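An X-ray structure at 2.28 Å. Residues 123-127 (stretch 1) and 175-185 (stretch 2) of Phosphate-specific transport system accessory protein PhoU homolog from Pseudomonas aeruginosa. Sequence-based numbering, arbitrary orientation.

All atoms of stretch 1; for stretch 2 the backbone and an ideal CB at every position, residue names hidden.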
# COMPACT_ATOMS: atom_id res chain seq x y z
N SER A 123 21.46 -1.89 15.31
CA SER A 123 21.02 -3.28 15.47
C SER A 123 22.30 -4.11 15.44
O SER A 123 23.26 -3.76 14.77
CB SER A 123 20.11 -3.68 14.33
OG SER A 123 19.68 -5.03 14.38
N PRO A 124 22.35 -5.20 16.20
CA PRO A 124 23.50 -6.09 16.05
C PRO A 124 23.38 -6.99 14.83
O PRO A 124 24.33 -7.66 14.47
CB PRO A 124 23.51 -6.90 17.35
CG PRO A 124 22.14 -6.76 17.92
CD PRO A 124 21.41 -5.63 17.24
N ARG A 125 22.22 -6.96 14.16
CA ARG A 125 22.01 -7.74 12.96
C ARG A 125 21.24 -6.95 11.92
O ARG A 125 20.46 -6.06 12.26
CB ARG A 125 21.20 -8.99 13.34
CG ARG A 125 21.76 -10.30 12.85
CD ARG A 125 23.03 -10.69 13.58
NE ARG A 125 23.11 -12.14 13.73
CZ ARG A 125 23.94 -12.76 14.57
NH1 ARG A 125 24.79 -12.04 15.31
NH2 ARG A 125 23.92 -14.08 14.65
N GLY A 126 21.48 -7.26 10.64
CA GLY A 126 20.57 -6.89 9.55
C GLY A 126 21.02 -5.87 8.52
O GLY A 126 20.34 -5.66 7.53
N TYR A 127 22.15 -5.23 8.73
CA TYR A 127 22.55 -4.15 7.84
C TYR A 127 22.95 -4.63 6.45
O TYR A 127 22.66 -3.96 5.42
CB TYR A 127 23.65 -3.30 8.49
CG TYR A 127 23.13 -2.50 9.65
CD1 TYR A 127 22.42 -1.31 9.43
CD2 TYR A 127 23.29 -2.92 10.96
CE1 TYR A 127 21.91 -0.58 10.48
CE2 TYR A 127 22.78 -2.18 12.01
CZ TYR A 127 22.08 -1.02 11.77
OH TYR A 127 21.59 -0.28 12.84
N UNK A 175 13.81 -14.72 9.27
CA UNK A 175 14.18 -15.90 10.05
C UNK A 175 15.38 -15.57 10.89
O UNK A 175 15.35 -15.72 12.10
CB UNK A 175 14.47 -17.10 9.15
N UNK A 176 16.44 -15.12 10.23
CA UNK A 176 17.69 -14.75 10.92
C UNK A 176 17.39 -13.81 12.09
O UNK A 176 17.83 -14.03 13.23
CB UNK A 176 18.67 -14.09 9.95
N UNK A 177 16.60 -12.77 11.80
CA UNK A 177 16.35 -11.70 12.75
C UNK A 177 15.41 -12.09 13.88
O UNK A 177 15.67 -11.74 15.04
CB UNK A 177 15.78 -10.49 12.01
N UNK A 178 14.33 -12.80 13.59
CA UNK A 178 13.45 -13.28 14.68
C UNK A 178 14.23 -14.21 15.64
O UNK A 178 14.29 -13.95 16.85
CB UNK A 178 12.24 -14.02 14.10
N UNK A 179 14.92 -15.22 15.11
CA UNK A 179 15.64 -16.17 15.98
C UNK A 179 16.70 -15.42 16.77
O UNK A 179 16.93 -15.70 17.95
CB UNK A 179 16.28 -17.30 15.16
N UNK A 180 17.30 -14.40 16.15
CA UNK A 180 18.26 -13.58 16.88
C UNK A 180 17.61 -12.78 18.03
O UNK A 180 18.19 -12.69 19.11
CB UNK A 180 18.95 -12.62 15.91
N UNK A 181 16.42 -12.21 17.79
CA UNK A 181 15.69 -11.50 18.86
C UNK A 181 15.46 -12.39 20.08
O UNK A 181 15.48 -11.91 21.21
CB UNK A 181 14.34 -10.99 18.34
N UNK A 182 15.23 -13.67 19.84
CA UNK A 182 14.91 -14.58 20.93
C UNK A 182 16.16 -14.89 21.76
O UNK A 182 16.07 -15.09 22.94
CB UNK A 182 14.30 -15.87 20.38
N UNK A 183 17.31 -14.85 21.11
CA UNK A 183 18.59 -15.02 21.77
C UNK A 183 19.02 -13.76 22.53
O UNK A 183 19.64 -13.87 23.58
CB UNK A 183 19.66 -15.40 20.74
N UNK A 184 18.72 -12.58 22.00
CA UNK A 184 19.14 -11.31 22.63
C UNK A 184 17.95 -10.36 22.73
O UNK A 184 17.80 -9.49 21.89
CB UNK A 184 20.27 -10.65 21.84
N UNK A 185 17.09 -10.56 23.74
CA UNK A 185 15.89 -9.77 23.88
C UNK A 185 16.13 -8.27 24.04
O UNK A 185 15.27 -7.50 23.64
CB UNK A 185 15.09 -10.28 25.08

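Positions 175 to 183 are helical, and stretch 1 lies along one side of this helix. Stretch 1 offers the ring of Pro124, the long side chain of Arg125 and the bare CA of Gly126.

Position 175 points out of reach of stretch 1. Many residues that tolerate a helix would suit it. It is Arg175, extended and without contact here.

Position 176 points its CB toward stretch 1, but nothing lies within 5.5 Å of that atom. A long side chain could reach the guanidinium of Arg125, and an acidic one would suit its charge. The residue is Glu176. Its OE2 lies near the guanidinium plane, 4.1 Å from NH2 of Arg125. The charges are opposite, but the distance is beyond a salt bridge.

Position 177 points sideways, yet its CA is 6.9 Å from CA of Arg125, the nearest CA pair of the two stretches. A flexible apolar residue, such as leucine or methionine, could turn its end toward Arg125 and Gly126. Leu177 does so with chi1 m and chi2 t. Its CD2 packs 3.5 Å from CB of Arg125 and 4.1 Å from CA of Gly126.

Positions 178 and 179 are out of reach, so stretch 1 gives no preference. They are Val178 and Thr179.

Position 180 points toward stretch 1, and its ideal CB is 4.7 Å from NE of Arg125. A long or flat side chain would fill this space, and an aromatic ring could meet both Arg125 and Pro124. The residue is Tyr180, with chi1 t. CD of Arg125 lies over one face of its ring. The ring in turn covers one face of the guanidinium, with CE1 of Tyr180 3.6 Å from NH1 of Arg125. CE2 of Tyr180 packs 3.6 Å from CG of Pro124, and that CG is 3.3 Å from OH of Tyr180.

Positions 181 and 182 are out of reach and remain open to many residues. They are Met181 and Met182.

Position 183 points toward stretch 1 but has open space before it. Many side chains would do. Glu183 makes no contact.

Position 184 is the first to leave helical angles. Its CB points toward stretch 1, but nothing there lies within 5.5 Å of the ideal CB. Stretch 1 offers no charge here, so several side chains would suit, a small polar one among them. It is Asp184, whose OD2 comes 4.2 Å from CG of Pro124.

Position 185 is out of reach. Its phi of -60° would allow proline, among others, and it is Pro185.

Stretch 2 (175-185) RELVTYMMEDP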
# COMPACT_ATOMS: atom_id res chain seq x y z
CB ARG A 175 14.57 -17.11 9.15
CG ARG A 175 13.45 -17.73 8.31
CD ARG A 175 13.89 -18.96 7.46
NE ARG A 175 12.85 -19.55 6.57
CZ ARG A 175 13.04 -20.54 5.67
NH1 ARG A 175 14.24 -21.11 5.51
NH2 ARG A 175 12.02 -20.99 4.95
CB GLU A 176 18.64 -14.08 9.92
CG GLU A 176 20.04 -13.86 10.45
CD GLU A 176 20.80 -15.16 10.58
OE1 GLU A 176 20.68 -16.01 9.66
OE2 GLU A 176 21.51 -15.33 11.59
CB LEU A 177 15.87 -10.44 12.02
CG LEU A 177 16.92 -9.89 11.05
CD1 LEU A 177 16.33 -8.85 10.11
CD2 LEU A 177 18.08 -9.28 11.81
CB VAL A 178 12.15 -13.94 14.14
CG1 VAL A 178 11.35 -14.62 15.26
CG2 VAL A 178 11.27 -12.89 13.48
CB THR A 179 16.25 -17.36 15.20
OG1 THR A 179 17.18 -16.89 14.24
CG2 THR A 179 15.16 -18.13 14.42
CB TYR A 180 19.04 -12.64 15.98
CG TYR A 180 20.03 -11.87 16.79
CD1 TYR A 180 21.30 -12.38 17.04
CD2 TYR A 180 19.69 -10.66 17.36
CE1 TYR A 180 22.21 -11.67 17.80
CE2 TYR A 180 20.59 -9.98 18.15
CZ TYR A 180 21.84 -10.49 18.37
OH TYR A 180 22.71 -9.78 19.15
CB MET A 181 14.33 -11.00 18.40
CG MET A 181 14.42 -9.76 17.56
SD MET A 181 12.84 -8.93 17.32
CE MET A 181 12.03 -10.12 16.23
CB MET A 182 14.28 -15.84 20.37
CG MET A 182 13.02 -15.53 19.56
SD MET A 182 12.15 -17.00 19.06
CE MET A 182 11.73 -17.62 20.70
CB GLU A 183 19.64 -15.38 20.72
CG GLU A 183 21.09 -15.40 21.21
CD GLU A 183 22.12 -15.41 20.08
OE1 GLU A 183 21.72 -15.39 18.90
OE2 GLU A 183 23.34 -15.44 20.36
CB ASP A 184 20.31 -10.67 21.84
CG ASP A 184 20.78 -9.30 22.43
OD1 ASP A 184 20.48 -8.95 23.59
OD2 ASP A 184 21.48 -8.55 21.70
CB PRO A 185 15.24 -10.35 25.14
CG PRO A 185 15.67 -11.73 25.16
CD PRO A 185 17.08 -11.71 24.66
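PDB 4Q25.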